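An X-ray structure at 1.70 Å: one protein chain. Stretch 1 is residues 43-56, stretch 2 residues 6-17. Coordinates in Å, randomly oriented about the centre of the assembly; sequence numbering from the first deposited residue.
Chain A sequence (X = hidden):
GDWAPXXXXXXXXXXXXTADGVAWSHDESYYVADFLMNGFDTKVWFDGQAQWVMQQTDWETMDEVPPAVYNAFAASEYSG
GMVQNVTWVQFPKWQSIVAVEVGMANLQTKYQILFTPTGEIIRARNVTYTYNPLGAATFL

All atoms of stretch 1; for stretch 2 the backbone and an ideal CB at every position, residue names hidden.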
# COMPACT_ATOMS: atom_id res chain seq x y z
N LYS A 43 -6.47 1.06 3.21
CA LYS A 43 -7.00 1.64 2.02
C LYS A 43 -7.44 0.53 1.10
O LYS A 43 -6.78 -0.51 0.97
CB LYS A 43 -5.98 2.54 1.30
CG LYS A 43 -5.75 3.88 1.98
CD LYS A 43 -4.67 4.68 1.25
CE LYS A 43 -4.52 6.06 1.83
NZ LYS A 43 -3.87 6.00 3.15
N VAL A 44 -8.59 0.73 0.49
CA VAL A 44 -9.12 -0.26 -0.43
C VAL A 44 -9.54 0.47 -1.71
O VAL A 44 -10.21 1.52 -1.66
CB VAL A 44 -10.34 -1.01 0.13
CG1 VAL A 44 -10.81 -2.05 -0.85
CG2 VAL A 44 -10.01 -1.72 1.43
N TRP A 45 -9.08 -0.07 -2.82
CA TRP A 45 -9.34 0.48 -4.15
C TRP A 45 -10.49 -0.28 -4.77
O TRP A 45 -10.45 -1.52 -4.79
CB TRP A 45 -8.11 0.32 -5.08
CG TRP A 45 -7.04 1.38 -4.91
CD1 TRP A 45 -6.73 2.39 -5.77
CD2 TRP A 45 -6.14 1.53 -3.80
NE1 TRP A 45 -5.72 3.16 -5.27
CE2 TRP A 45 -5.32 2.64 -4.07
CE3 TRP A 45 -5.94 0.81 -2.60
CZ2 TRP A 45 -4.35 3.07 -3.19
CZ3 TRP A 45 -4.94 1.23 -1.74
CH2 TRP A 45 -4.18 2.36 -2.03
N PHE A 46 -11.49 0.47 -5.30
CA PHE A 46 -12.61 -0.14 -5.99
C PHE A 46 -12.68 0.36 -7.41
O PHE A 46 -12.51 1.57 -7.66
CB PHE A 46 -13.94 0.21 -5.31
CG PHE A 46 -14.07 -0.34 -3.94
CD1 PHE A 46 -13.58 0.38 -2.86
CD2 PHE A 46 -14.64 -1.59 -3.70
CE1 PHE A 46 -13.66 -0.11 -1.58
CE2 PHE A 46 -14.72 -2.10 -2.39
CZ PHE A 46 -14.24 -1.35 -1.35
N ASP A 47 -12.97 -0.55 -8.34
CA ASP A 47 -13.25 -0.11 -9.70
C ASP A 47 -14.69 0.42 -9.87
O ASP A 47 -15.47 0.42 -8.94
CB ASP A 47 -12.89 -1.21 -10.74
CG ASP A 47 -13.75 -2.48 -10.62
OD1 ASP A 47 -14.91 -2.42 -10.13
OD2 ASP A 47 -13.21 -3.53 -11.07
N GLY A 48 -15.05 0.81 -11.09
CA GLY A 48 -16.42 1.29 -11.38
C GLY A 48 -17.54 0.28 -11.16
O GLY A 48 -18.71 0.67 -11.06
N GLN A 49 -17.19 -1.01 -11.11
CA GLN A 49 -18.18 -2.06 -10.87
C GLN A 49 -18.21 -2.45 -9.40
O GLN A 49 -18.78 -3.47 -9.05
CB GLN A 49 -17.87 -3.26 -11.75
CG GLN A 49 -18.06 -2.95 -13.21
CD GLN A 49 -17.92 -4.17 -14.10
OE1 GLN A 49 -16.81 -4.59 -14.42
NE2 GLN A 49 -19.04 -4.74 -14.50
N ALA A 50 -17.63 -1.61 -8.55
CA ALA A 50 -17.59 -1.82 -7.10
C ALA A 50 -16.88 -3.13 -6.72
O ALA A 50 -17.19 -3.75 -5.71
CB ALA A 50 -18.98 -1.77 -6.51
N GLN A 51 -15.89 -3.53 -7.52
CA GLN A 51 -15.07 -4.69 -7.16
C GLN A 51 -13.75 -4.19 -6.59
O GLN A 51 -13.10 -3.28 -7.15
CB GLN A 51 -14.86 -5.66 -8.34
CG GLN A 51 -15.91 -6.77 -8.37
CD GLN A 51 -15.38 -8.07 -8.95
OE1 GLN A 51 -15.81 -8.56 -10.01
NE2 GLN A 51 -14.42 -8.65 -8.23
N TRP A 52 -13.35 -4.76 -5.46
CA TRP A 52 -12.09 -4.35 -4.88
C TRP A 52 -10.93 -4.92 -5.69
O TRP A 52 -10.93 -6.09 -6.10
CB TRP A 52 -11.99 -4.73 -3.40
CG TRP A 52 -11.57 -6.15 -3.11
CD1 TRP A 52 -12.37 -7.23 -3.06
CD2 TRP A 52 -10.26 -6.59 -2.73
NE1 TRP A 52 -11.63 -8.35 -2.73
CE2 TRP A 52 -10.33 -7.98 -2.51
CE3 TRP A 52 -9.03 -5.95 -2.59
CZ2 TRP A 52 -9.23 -8.75 -2.16
CZ3 TRP A 52 -7.92 -6.71 -2.22
CH2 TRP A 52 -8.03 -8.10 -2.02
N VAL A 53 -9.93 -4.07 -5.93
CA VAL A 53 -8.78 -4.48 -6.76
C VAL A 53 -7.43 -4.42 -6.05
O VAL A 53 -6.47 -5.03 -6.51
CB VAL A 53 -8.75 -3.69 -8.08
CG1 VAL A 53 -10.01 -3.98 -8.87
CG2 VAL A 53 -8.63 -2.20 -7.81
N MSE A 54 -7.37 -3.69 -4.94
CA MSE A 54 -6.16 -3.62 -4.12
C MSE A 54 -6.58 -3.23 -2.73
O MSE A 54 -7.55 -2.46 -2.54
CB MSE A 54 -5.17 -2.59 -4.70
CG MSE A 54 -3.92 -2.46 -3.82
SE MSE A 54 -2.48 -1.63 -4.89
CE MSE A 54 -3.31 0.16 -5.14
N GLN A 55 -5.82 -3.70 -1.74
CA GLN A 55 -5.91 -3.21 -0.38
C GLN A 55 -4.51 -2.99 0.15
O GLN A 55 -3.61 -3.75 -0.15
CB GLN A 55 -6.61 -4.22 0.51
CG GLN A 55 -6.60 -3.86 2.00
CD GLN A 55 -7.42 -4.85 2.79
OE1 GLN A 55 -8.65 -4.73 2.87
NE2 GLN A 55 -6.76 -5.85 3.34
N GLN A 56 -4.35 -1.93 0.91
CA GLN A 56 -3.09 -1.63 1.55
C GLN A 56 -3.30 -1.45 3.03
O GLN A 56 -4.19 -0.73 3.48
CB GLN A 56 -2.45 -0.40 0.95
CG GLN A 56 -2.00 -0.61 -0.49
CD GLN A 56 -1.39 0.63 -1.11
OE1 GLN A 56 -1.18 1.65 -0.46
NE2 GLN A 56 -1.10 0.54 -2.39
N UNK A 6 -23.22 4.76 -4.39
CA UNK A 6 -23.83 3.93 -3.35
C UNK A 6 -23.36 2.47 -3.39
O UNK A 6 -23.06 1.89 -2.35
CB UNK A 6 -25.35 3.98 -3.49
N UNK A 7 -23.25 1.87 -4.59
CA UNK A 7 -22.80 0.47 -4.69
C UNK A 7 -21.34 0.26 -4.27
O UNK A 7 -20.98 -0.80 -3.74
CB UNK A 7 -22.98 -0.02 -6.13
N UNK A 8 -20.49 1.26 -4.47
CA UNK A 8 -19.10 1.20 -3.95
C UNK A 8 -19.07 1.31 -2.43
O UNK A 8 -18.37 0.56 -1.75
CB UNK A 8 -18.25 2.32 -4.56
N UNK A 9 -19.85 2.23 -1.87
CA UNK A 9 -19.92 2.36 -0.42
C UNK A 9 -20.46 1.08 0.19
O UNK A 9 -19.97 0.63 1.23
CB UNK A 9 -20.79 3.55 -0.02
N UNK A 10 -21.44 0.47 -0.49
CA UNK A 10 -22.03 -0.81 -0.02
C UNK A 10 -21.02 -1.96 -0.11
O UNK A 10 -20.97 -2.83 0.79
CB UNK A 10 -23.27 -1.16 -0.84
N UNK A 11 -20.21 -1.95 -1.14
CA UNK A 11 -19.18 -3.00 -1.29
C UNK A 11 -18.14 -2.96 -0.18
O UNK A 11 -17.73 -4.00 0.31
CB UNK A 11 -18.48 -2.86 -2.64
N UNK A 12 -17.76 -1.74 0.26
CA UNK A 12 -16.83 -1.60 1.39
C UNK A 12 -17.48 -2.09 2.69
O UNK A 12 -16.86 -2.84 3.46
CB UNK A 12 -16.39 -0.14 1.54
N UNK A 13 -18.74 -1.71 2.91
CA UNK A 13 -19.47 -2.08 4.12
C UNK A 13 -19.63 -3.61 4.20
O UNK A 13 -19.54 -4.21 5.26
CB UNK A 13 -20.84 -1.40 4.15
N UNK A 14 -19.82 -4.25 3.06
CA UNK A 14 -19.83 -5.71 3.01
C UNK A 14 -18.50 -6.37 3.43
O UNK A 14 -18.50 -7.36 4.17
CB UNK A 14 -20.19 -6.16 1.59
N UNK A 15 -17.37 -5.84 2.95
CA UNK A 15 -16.03 -6.36 3.31
C UNK A 15 -15.74 -6.09 4.77
O UNK A 15 -15.15 -6.89 5.44
CB UNK A 15 -14.94 -5.73 2.44
N UNK A 16 -16.12 -4.91 5.24
CA UNK A 16 -15.77 -4.42 6.57
C UNK A 16 -16.98 -3.80 7.23
O UNK A 16 -17.16 -2.57 7.22
CB UNK A 16 -14.63 -3.41 6.50
N UNK A 17 -17.83 -4.62 7.87
CA UNK A 17 -19.05 -4.08 8.48
C UNK A 17 -18.81 -3.06 9.57
O UNK A 17 -19.71 -2.28 9.85
CB UNK A 17 -19.88 -5.23 9.06

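Stretch 1 is a hairpin whose type I turn runs from Asp-47 to Ala-50; stretch 2 is helical over 6-15, crossing strand 43-46 at 136° with axes 10.0 Å apart at closest approach.

Position 6 has nothing of stretch 1 within 5.5 Å of its ideal CB, so many residues would suit; it is Ala-6.

At position 7 CA-to-CB points toward the turn, the ideal CB lying 4.4 Å from Ala-50 CB, with no other atom of stretch 1 crowding it and the carbonyl of Gln-49 further off. A short polar side chain is reasonable. It is Asp-7 (chi1 p), whose OD2 accepts from a water at 2.6 Å; that water also donates weakly to Gln-49 O at 3.3 Å.

Position 8 points sideways, yet its CA is 4.6 Å from Ala-50 CA, and its ideal CB is 4.9 Å from Phe-46 CB. A compact aliphatic fits such close backbones. Val-8 sets CG1 3.9 Å from Phe-46 CG and CG2 3.9 Å from Ala-50 CB.

Positions 9 and 10 point away and sideways, without a neighbor in stretch 1, and tolerate polar or small residues: Gln-9 and Ala-10.

Position 11 is the tightest. Its ideal CB points toward stretch 1, 3.4 Å from Ala-50 O and 3.8 Å from Phe-46 CE2, which favors a small residue. Ala-11 places its CB 3.9 Å from Phe-46 CE2 and 4.1 Å from Ala-50 CB.

Position 12 points sideways with its ideal CB 3.8 Å from Phe-46 CZ, and Val-44 lies farther along; Leu, Ile or Met would suit. Leu-12 (chi1 t, chi2 p) keeps CB 3.8 Å from Phe-46 CZ and brings CD1 to 4.4 Å from Val-44 CG2.

Positions 13 and 14 are free of stretch 1 and suit long polar chains: Lys-13 and Lys-14.

At position 15 the ideal CB points toward stretch 1 but has no atom of it within 5.5 Å, leaving a gap lined by Val-44, Phe-46 and Trp-52. A long, flexible apolar chain could span it. It is Met-15, a selenomethionine: SE lies 3.9 Å from Trp-52 CB and 4.0 Å from Phe-46 CZ, while CE sits over the Trp-52 five-membered ring, 3.9 Å from its centroid and 13° off the normal.

Position 16 leaves helical geometry (phi/psi -136/84) and points toward Val-44 and the distant Gln-55 amide, inviting a long side chain with a polar tip. Tyr-16 donates from OH to Gln-55 OE1 at 2.6 Å, and its CE2 is 4.3 Å from Val-44 CG2.

Position 17, phi -61°, is out of reach and compatible with proline; it is Pro-17.

Stretch 2 (6-17) ADVQAALKKMYP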
# COMPACT_ATOMS: atom_id res chain seq x y z
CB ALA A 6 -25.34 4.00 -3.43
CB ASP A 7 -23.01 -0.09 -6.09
CG ASP A 7 -22.17 0.61 -7.16
OD1 ASP A 7 -21.61 1.70 -6.90
OD2 ASP A 7 -22.08 0.07 -8.29
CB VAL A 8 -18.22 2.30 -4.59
CG1 VAL A 8 -16.87 2.39 -3.90
CG2 VAL A 8 -18.04 2.00 -6.06
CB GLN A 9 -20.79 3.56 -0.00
CG GLN A 9 -20.18 4.89 -0.45
CD GLN A 9 -20.81 6.09 0.22
OE1 GLN A 9 -20.98 6.12 1.43
NE2 GLN A 9 -21.15 7.10 -0.58
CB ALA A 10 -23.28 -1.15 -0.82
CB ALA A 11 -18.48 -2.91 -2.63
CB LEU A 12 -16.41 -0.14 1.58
CG LEU A 12 -15.45 0.12 2.77
CD1 LEU A 12 -14.12 -0.59 2.56
CD2 LEU A 12 -15.24 1.61 2.97
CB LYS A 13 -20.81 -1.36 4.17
CG LYS A 13 -21.51 -1.40 5.52
CD LYS A 13 -22.48 -0.24 5.66
CE LYS A 13 -23.00 -0.07 7.06
NZ LYS A 13 -24.17 -0.94 7.29
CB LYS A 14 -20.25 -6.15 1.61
CG LYS A 14 -20.41 -7.64 1.40
CD LYS A 14 -21.07 -7.89 0.06
CE LYS A 14 -20.74 -9.26 -0.51
NZ LYS A 14 -21.47 -10.32 0.23
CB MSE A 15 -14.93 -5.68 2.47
CG MSE A 15 -14.82 -6.19 1.05
SE MSE A 15 -13.56 -4.95 0.13
CE MSE A 15 -11.89 -5.73 0.73
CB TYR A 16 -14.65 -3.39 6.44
CG TYR A 16 -13.34 -4.01 6.05
CD1 TYR A 16 -12.65 -4.85 6.95
CD2 TYR A 16 -12.74 -3.73 4.83
CE1 TYR A 16 -11.44 -5.41 6.62
CE2 TYR A 16 -11.54 -4.31 4.48
CZ TYR A 16 -10.90 -5.16 5.36
OH TYR A 16 -9.68 -5.73 5.05
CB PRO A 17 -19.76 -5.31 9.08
CG PRO A 17 -18.75 -6.40 9.04
CD PRO A 17 -17.76 -6.07 7.96
O HOH W 1 -21.97 -2.52 -8.80
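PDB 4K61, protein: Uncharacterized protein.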